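Local atomic coordinates of twin-arginine translocation pathway signal protein (Burkholderia phytofirmans, PDB entry 2RJO), a protein that binds beta-D-galactopyranose between its two lobes and is probably the substrate-binding protein of a sugar transporter. Residues T289-T292 and K293-Q297; E219-A222 and G223-P226; A22-K25 and G26-F30. One frame throughout, in Å; residues are numbered along the deposited sequence.

Contact 1: residues T289-T292 and K293-Q297; sequences TFVT and KTNVQ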
loop_
_atom_site.group_PDB
_atom_site.type_symbol
_atom_site.label_atom_id
_atom_site.label_comp_id
_atom_site.label_asym_id
_atom_site.label_seq_id
_atom_site.Cartn_x
_atom_site.Cartn_y
_atom_site.Cartn_z
ATOM N N THR A 289 -5.546 -7.729 7.265
ATOM C CA THR A 289 -6.878 -8.273 7.556
ATOM C C THR A 289 -7.742 -8.351 6.298
ATOM O O THR A 289 -8.070 -7.326 5.698
ATOM C CB THR A 289 -7.661 -7.391 8.565
ATOM O OG1 THR A 289 -6.776 -6.907 9.573
ATOM C CG2 THR A 289 -8.776 -8.194 9.227
ATOM N N PHE A 290 -8.106 -9.560 5.890
ATOM C CA PHE A 290 -8.959 -9.705 4.728
ATOM C C PHE A 290 -10.312 -9.190 5.203
ATOM O O PHE A 290 -10.770 -9.570 6.280
ATOM C CB PHE A 290 -9.078 -11.169 4.342
ATOM C CG PHE A 290 -9.767 -11.390 3.034
ATOM C CD1 PHE A 290 -9.173 -10.983 1.842
ATOM C CD2 PHE A 290 -11.011 -12.000 2.985
ATOM C CE1 PHE A 290 -9.806 -11.200 0.612
ATOM C CE2 PHE A 290 -11.649 -12.219 1.767
ATOM C CZ PHE A 290 -11.051 -11.815 0.584
ATOM N N VAL A 291 -10.954 -8.331 4.419
ATOM C CA VAL A 291 -12.236 -7.781 4.839
ATOM C C VAL A 291 -13.349 -8.028 3.833
ATOM O O VAL A 291 -13.174 -7.856 2.630
ATOM C CB VAL A 291 -12.118 -6.259 5.124
ATOM C CG1 VAL A 291 -11.522 -5.548 3.930
ATOM C CG2 VAL A 291 -13.488 -5.673 5.444
ATOM N N THR A 292 -14.495 -8.442 4.352
ATOM C CA THR A 292 -15.679 -8.731 3.559
ATOM C C THR A 292 -16.881 -8.307 4.415
ATOM O O THR A 292 -16.688 -7.885 5.547
ATOM C CB THR A 292 -15.744 -10.235 3.234
ATOM O OG1 THR A 292 -16.892 -10.503 2.423
ATOM C CG2 THR A 292 -15.832 -11.050 4.507
ATOM N N LYS A 293 -18.103 -8.407 3.900
ATOM C CA LYS A 293 -19.256 -7.983 4.687
ATOM C C LYS A 293 -19.383 -8.677 6.033
ATOM O O LYS A 293 -19.957 -8.115 6.966
ATOM C CB LYS A 293 -20.578 -8.148 3.908
ATOM C CG LYS A 293 -21.056 -6.835 3.265
ATOM C CD LYS A 293 -22.553 -6.821 2.882
ATOM C CE LYS A 293 -22.836 -7.592 1.601
ATOM N NZ LYS A 293 -24.292 -7.561 1.214
ATOM N N THR A 294 -18.841 -9.884 6.153
ATOM C CA THR A 294 -18.960 -10.603 7.415
ATOM C C THR A 294 -18.152 -9.984 8.551
ATOM O O THR A 294 -18.547 -10.074 9.713
ATOM C CB THR A 294 -18.587 -12.084 7.247
ATOM O OG1 THR A 294 -17.197 -12.207 6.948
ATOM C CG2 THR A 294 -19.405 -12.694 6.114
ATOM N N ASN A 295 -17.042 -9.330 8.231
ATOM C CA ASN A 295 -16.253 -8.696 9.283
ATOM C C ASN A 295 -16.065 -7.209 9.025
ATOM O O ASN A 295 -15.312 -6.550 9.734
ATOM C CB ASN A 295 -14.884 -9.362 9.394
ATOM C CG ASN A 295 -13.978 -9.014 8.233
ATOM O OD1 ASN A 295 -14.434 -8.912 7.099
ATOM N ND2 ASN A 295 -12.686 -8.838 8.509
ATOM N N VAL A 296 -16.755 -6.668 8.027
ATOM C CA VAL A 296 -16.574 -5.256 7.712
ATOM C C VAL A 296 -16.860 -4.310 8.873
ATOM O O VAL A 296 -16.142 -3.341 9.076
ATOM C CB VAL A 296 -17.427 -4.823 6.505
ATOM C CG1 VAL A 296 -18.913 -4.934 6.831
ATOM C CG2 VAL A 296 -17.060 -3.402 6.110
ATOM N N GLN A 297 -17.904 -4.586 9.638
ATOM C CA GLN A 297 -18.237 -3.716 10.749
ATOM C C GLN A 297 -17.081 -3.592 11.745
ATOM O O GLN A 297 -16.845 -2.515 12.290
ATOM C CB GLN A 297 -19.503 -4.215 11.445
ATOM C CG GLN A 297 -20.008 -3.304 12.552
ATOM C CD GLN A 297 -19.337 -3.572 13.885
ATOM O OE1 GLN A 297 -19.378 -4.698 14.397
ATOM N NE2 GLN A 297 -18.717 -2.536 14.465
#
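The side-chain amide of Asn295 lies against the backbone of Phe290 to Thr292, with both of its polar atoms turned to it. OD1 of Asn295 accepts from Thr292 N at 2.8 Å; the bond is almost straight, 172° at the hydrogen, and lies in the plane of the side-chain carbonyl. The other branch, ND2 of Asn295, donates to Phe290 O at 3.0 Å, reaching a lone pair of that oxygen although the oxygen is tilted out of the amide plane. Two bonds thus fix the rotation of the amide. With CG between the backbone N and the carbonyl carbon (chi1 72°), the amide is swung back toward the Phe290 to Thr292 backbone. Asn295 is at the N-cap position, but its side chain makes no capping bond.

Thr292 O closes a type I turn by accepting from Asn295 N at 3.1 Å, and takes a second, weak bond from Val296 N. Within the turn, Thr292 CG2 presses on Thr294 OG1 at 3.0 Å, a tight approach. Val291 CG2 lies 3.8 Å from Asn295 OD1 and 4.2 Å from Val296 CB.

Val291 and Val296 both continue onto Ile240 of helix 234-241, while Phe290 packs on helix 118-132. Strand 248-250 pairs with the strand backbone through Asp250 and Ser248, and Thr289 OG1 bonds to Arg302 in helix 296-302.

Contact 2: residues E219-A222 and G223-P226; sequences EGLA and GQIP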
loop_
_atom_site.group_PDB
_atom_site.type_symbol
_atom_site.label_atom_id
_atom_site.label_comp_id
_atom_site.label_asym_id
_atom_site.label_seq_id
_atom_site.Cartn_x
_atom_site.Cartn_y
_atom_site.Cartn_z
ATOM N N GLU A 219 -23.777 3.373 -15.208
ATOM C CA GLU A 219 -24.491 2.518 -16.143
ATOM C C GLU A 219 -25.538 1.658 -15.442
ATOM O O GLU A 219 -26.061 0.702 -16.021
ATOM C CB GLU A 219 -23.484 1.652 -16.909
ATOM C CG GLU A 219 -22.632 2.500 -17.871
ATOM C CD GLU A 219 -21.185 2.042 -17.968
ATOM O OE1 GLU A 219 -20.527 1.941 -16.912
ATOM O OE2 GLU A 219 -20.698 1.796 -19.098
ATOM N N GLY A 220 -25.837 2.009 -14.195
ATOM C CA GLY A 220 -26.834 1.285 -13.421
ATOM C C GLY A 220 -26.518 -0.178 -13.173
ATOM O O GLY A 220 -27.410 -1.024 -13.217
ATOM N N LEU A 221 -25.248 -0.482 -12.915
ATOM C CA LEU A 221 -24.845 -1.851 -12.645
ATOM C C LEU A 221 -24.094 -1.959 -11.326
ATOM O O LEU A 221 -23.678 -3.046 -10.930
ATOM C CB LEU A 221 -23.979 -2.383 -13.787
ATOM C CG LEU A 221 -24.759 -2.576 -15.092
ATOM C CD1 LEU A 221 -23.806 -2.866 -16.240
ATOM C CD2 LEU A 221 -25.748 -3.707 -14.903
ATOM N N ALA A 222 -23.925 -0.833 -10.640
ATOM C CA ALA A 222 -23.217 -0.847 -9.365
ATOM C C ALA A 222 -23.933 -1.791 -8.401
ATOM O O ALA A 222 -25.110 -1.615 -8.105
ATOM C CB ALA A 222 -23.152 0.553 -8.792
ATOM N N GLY A 223 -23.229 -2.810 -7.923
ATOM C CA GLY A 223 -23.852 -3.754 -7.014
ATOM C C GLY A 223 -24.346 -5.009 -7.719
ATOM O O GLY A 223 -24.695 -5.987 -7.061
ATOM N N GLN A 224 -24.386 -4.983 -9.052
ATOM C CA GLN A 224 -24.834 -6.140 -9.832
ATOM C C GLN A 224 -23.622 -6.878 -10.387
ATOM O O GLN A 224 -23.697 -8.051 -10.748
ATOM C CB GLN A 224 -25.768 -5.711 -10.977
ATOM C CG GLN A 224 -27.193 -5.390 -10.531
ATOM C CD GLN A 224 -28.108 -5.039 -11.688
ATOM O OE1 GLN A 224 -28.204 -5.784 -12.661
ATOM N NE2 GLN A 224 -28.781 -3.902 -11.591
ATOM N N ILE A 225 -22.502 -6.176 -10.459
ATOM C CA ILE A 225 -21.263 -6.764 -10.925
ATOM C C ILE A 225 -20.308 -6.685 -9.733
ATOM O O ILE A 225 -19.988 -5.596 -9.257
ATOM C CB ILE A 225 -20.695 -5.982 -12.129
ATOM C CG1 ILE A 225 -21.655 -6.100 -13.317
ATOM C CG2 ILE A 225 -19.326 -6.526 -12.515
ATOM C CD1 ILE A 225 -21.279 -5.221 -14.488
ATOM N N PRO A 226 -19.865 -7.848 -9.217
ATOM C CA PRO A 226 -18.948 -7.907 -8.074
ATOM C C PRO A 226 -17.570 -7.321 -8.380
ATOM O O PRO A 226 -16.993 -7.559 -9.439
ATOM C CB PRO A 226 -18.900 -9.396 -7.757
ATOM C CG PRO A 226 -19.048 -10.021 -9.090
ATOM C CD PRO A 226 -20.171 -9.207 -9.697
#
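A type II beta turn from Leu221 to Gln224 reverses the chain just after the Schellman motif that ends helix 206-218. Its closing bond runs from Gln224 N to Leu221 O, 2.8 Å long and 159° at the hydrogen, with the donor above the plane of the carbonyl. Ile225 N adds a weak, long bond to the same oxygen, which therefore faces two successive amides. Gly223 occupies the third position of the turn, where the backbone takes a positive phi of 97°, a conformation well suited to glycine. Gly220 also has positive phi, as the C-prime residue of the Schellman motif.

Leu221 is met by Ile225 on one branch and by Gln224 on the other. Ile225 brings its terminal methyl, CD1, to 3.9 Å from Leu221 CD1, and the same methyl lies 4.0 Å from Leu221 CB, so that it touches both the stem and one branch of the leucine. On the glutamine side, Leu221 CD2 lies 3.9 Å from Gln224 OE1, and the two side chains cross at about a right angle. The glutamine runs extended beyond CG (chi2 -177°) and carries its amide back toward Gly220, with Gln224 NE2 3.6 Å from Gly220 O. Closer in, Gln224 CB sits 3.4 Å from Leu221 O.

Ile225 also rests on Leu216 and Ala222 on Arg217, both from helix 206-218. Past the turn, the backbone of Pro226 bonds to Val201 of strand 198-203 as the chain enters strand 227-228, at the edge of the four-stranded parallel sheet.

Contact 3: residues A22-K25 and G26-F30; sequences AFNK and GAQSF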
loop_
_atom_site.group_PDB
_atom_site.type_symbol
_atom_site.label_atom_id
_atom_site.label_comp_id
_atom_site.label_asym_id
_atom_site.label_seq_id
_atom_site.Cartn_x
_atom_site.Cartn_y
_atom_site.Cartn_z
ATOM N N ALA A 22 -4.748 8.322 5.212
ATOM C CA ALA A 22 -4.587 7.643 6.486
ATOM C C ALA A 22 -3.101 7.433 6.802
ATOM O O ALA A 22 -2.666 7.583 7.946
ATOM C CB ALA A 22 -5.295 6.317 6.441
ATOM N N PHE A 23 -2.332 7.077 5.780
ATOM C CA PHE A 23 -0.901 6.862 5.950
ATOM C C PHE A 23 -0.282 8.102 6.588
ATOM O O PHE A 23 0.504 8.012 7.524
ATOM C CB PHE A 23 -0.259 6.612 4.589
ATOM C CG PHE A 23 1.185 6.225 4.657
ATOM C CD1 PHE A 23 1.566 5.006 5.210
ATOM C CD2 PHE A 23 2.164 7.059 4.135
ATOM C CE1 PHE A 23 2.913 4.620 5.244
ATOM C CE2 PHE A 23 3.522 6.682 4.161
ATOM C CZ PHE A 23 3.887 5.458 4.715
ATOM N N ASN A 24 -0.654 9.258 6.055
ATOM C CA ASN A 24 -0.175 10.540 6.527
ATOM C C ASN A 24 -0.673 10.835 7.949
ATOM O O ASN A 24 0.057 11.391 8.771
ATOM C CB ASN A 24 -0.649 11.632 5.569
ATOM C CG ASN A 24 -0.395 13.024 6.103
ATOM O OD1 ASN A 24 -1.311 13.842 6.169
ATOM N ND2 ASN A 24 0.849 13.302 6.489
ATOM N N LYS A 25 -1.921 10.461 8.214
ATOM C CA LYS A 25 -2.565 10.651 9.512
ATOM C C LYS A 25 -1.794 9.906 10.584
ATOM O O LYS A 25 -1.563 10.427 11.671
ATOM C CB LYS A 25 -3.989 10.097 9.474
ATOM C CG LYS A 25 -5.097 11.093 9.774
ATOM C CD LYS A 25 -5.258 12.114 8.666
ATOM C CE LYS A 25 -6.683 12.674 8.642
ATOM N NZ LYS A 25 -7.696 11.605 8.310
ATOM N N GLY A 26 -1.424 8.665 10.276
ATOM C CA GLY A 26 -0.675 7.848 11.217
ATOM C C GLY A 26 0.685 8.426 11.557
ATOM O O GLY A 26 1.079 8.420 12.723
ATOM N N ALA A 27 1.409 8.916 10.552
ATOM C CA ALA A 27 2.729 9.505 10.773
ATOM C C ALA A 27 2.571 10.733 11.662
ATOM O O ALA A 27 3.301 10.931 12.635
ATOM C CB ALA A 27 3.355 9.910 9.440
ATOM N N GLN A 28 1.601 11.553 11.287
ATOM C CA GLN A 28 1.242 12.780 11.978
ATOM C C GLN A 28 0.966 12.441 13.442
ATOM O O GLN A 28 1.446 13.112 14.351
ATOM C CB GLN A 28 -0.019 13.335 11.318
ATOM C CG GLN A 28 -0.269 14.812 11.439
ATOM C CD GLN A 28 -1.519 15.221 10.667
ATOM O OE1 GLN A 28 -2.638 14.847 11.029
ATOM N NE2 GLN A 28 -1.332 15.976 9.587
ATOM N N SER A 29 0.196 11.378 13.659
ATOM C CA SER A 29 -0.148 10.942 15.008
ATOM C C SER A 29 1.054 10.439 15.798
ATOM O O SER A 29 1.109 10.609 17.015
ATOM C CB SER A 29 -1.225 9.858 14.958
ATOM O OG SER A 29 -1.458 9.307 16.241
ATOM N N PHE A 30 2.018 9.820 15.126
ATOM C CA PHE A 30 3.185 9.342 15.844
ATOM C C PHE A 30 4.092 10.499 16.242
ATOM O O PHE A 30 4.622 10.526 17.347
ATOM C CB PHE A 30 3.995 8.367 15.005
ATOM C CG PHE A 30 5.296 7.997 15.643
ATOM C CD1 PHE A 30 5.324 7.144 16.742
ATOM C CD2 PHE A 30 6.483 8.579 15.214
ATOM C CE1 PHE A 30 6.518 6.876 17.410
ATOM C CE2 PHE A 30 7.683 8.319 15.874
ATOM C CZ PHE A 30 7.706 7.469 16.972
HETATM O O HOH W 1 -3.002 12.319 13.091
#
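Lys25 O is gripped twice: Ser29 N donates to it at 2.8 Å, and a water donates to it at the same length. That water also gives a hydrogen bond to Gln28 OE1 at 3.3 Å, so it ties the glutamine amide to the carbonyl one turn back. The other backbone bonds are those of a regular alpha-helix, from Gly26 N to Ala22 O at 2.9 Å and from Gln28 N to Asn24 O at 3.0 Å, with Ala27 N to Phe23 O longer.

One turn apart, Gln28 NE2 and Asn24 OD1 stay 4.0 Å from each other, their amide planes turned 74° apart. Gln28 holds CG anti to its own N (chi1 -155°), and the chain, extended beyond it, carries the amide out to the water. Asn24 ND2 instead has a weak hydrogen bond to Tyr38 OH, in strand 38-42.

Farther out, Ser29 packs on Phe254 of helix 253-268. The chemistry differs round the helix: Phe23 and Phe30 rest on strand 7-12, Asn24 adds its weak polar link to Tyr38, and on the side of Lys25 and Gln28 water hydrates a backbone carbonyl that already serves the helix.

In the fold
From the N terminus, contact 3 comes first, within the helix that links strands 7-12 and 38-42 in a beta-alpha-beta crossover, right-handed as expected for parallel strands. Contact 2 follows much later, reversing the chain between helix 206-218 and strand 227-228 of the four-stranded parallel sheet; its centre lies about 34 Å from that of contact 3. Contact 1 comes last, turning the chain from strand 283-291 into helix 296-302. All three are local and in series, so none nests in or crosses another. Strand 283-291 belongs to the larger mixed sheet, as do the strands flanking contact 3, yet contact 1 as a whole comes within about 8 Å of contact 2, nearest atoms, without touching.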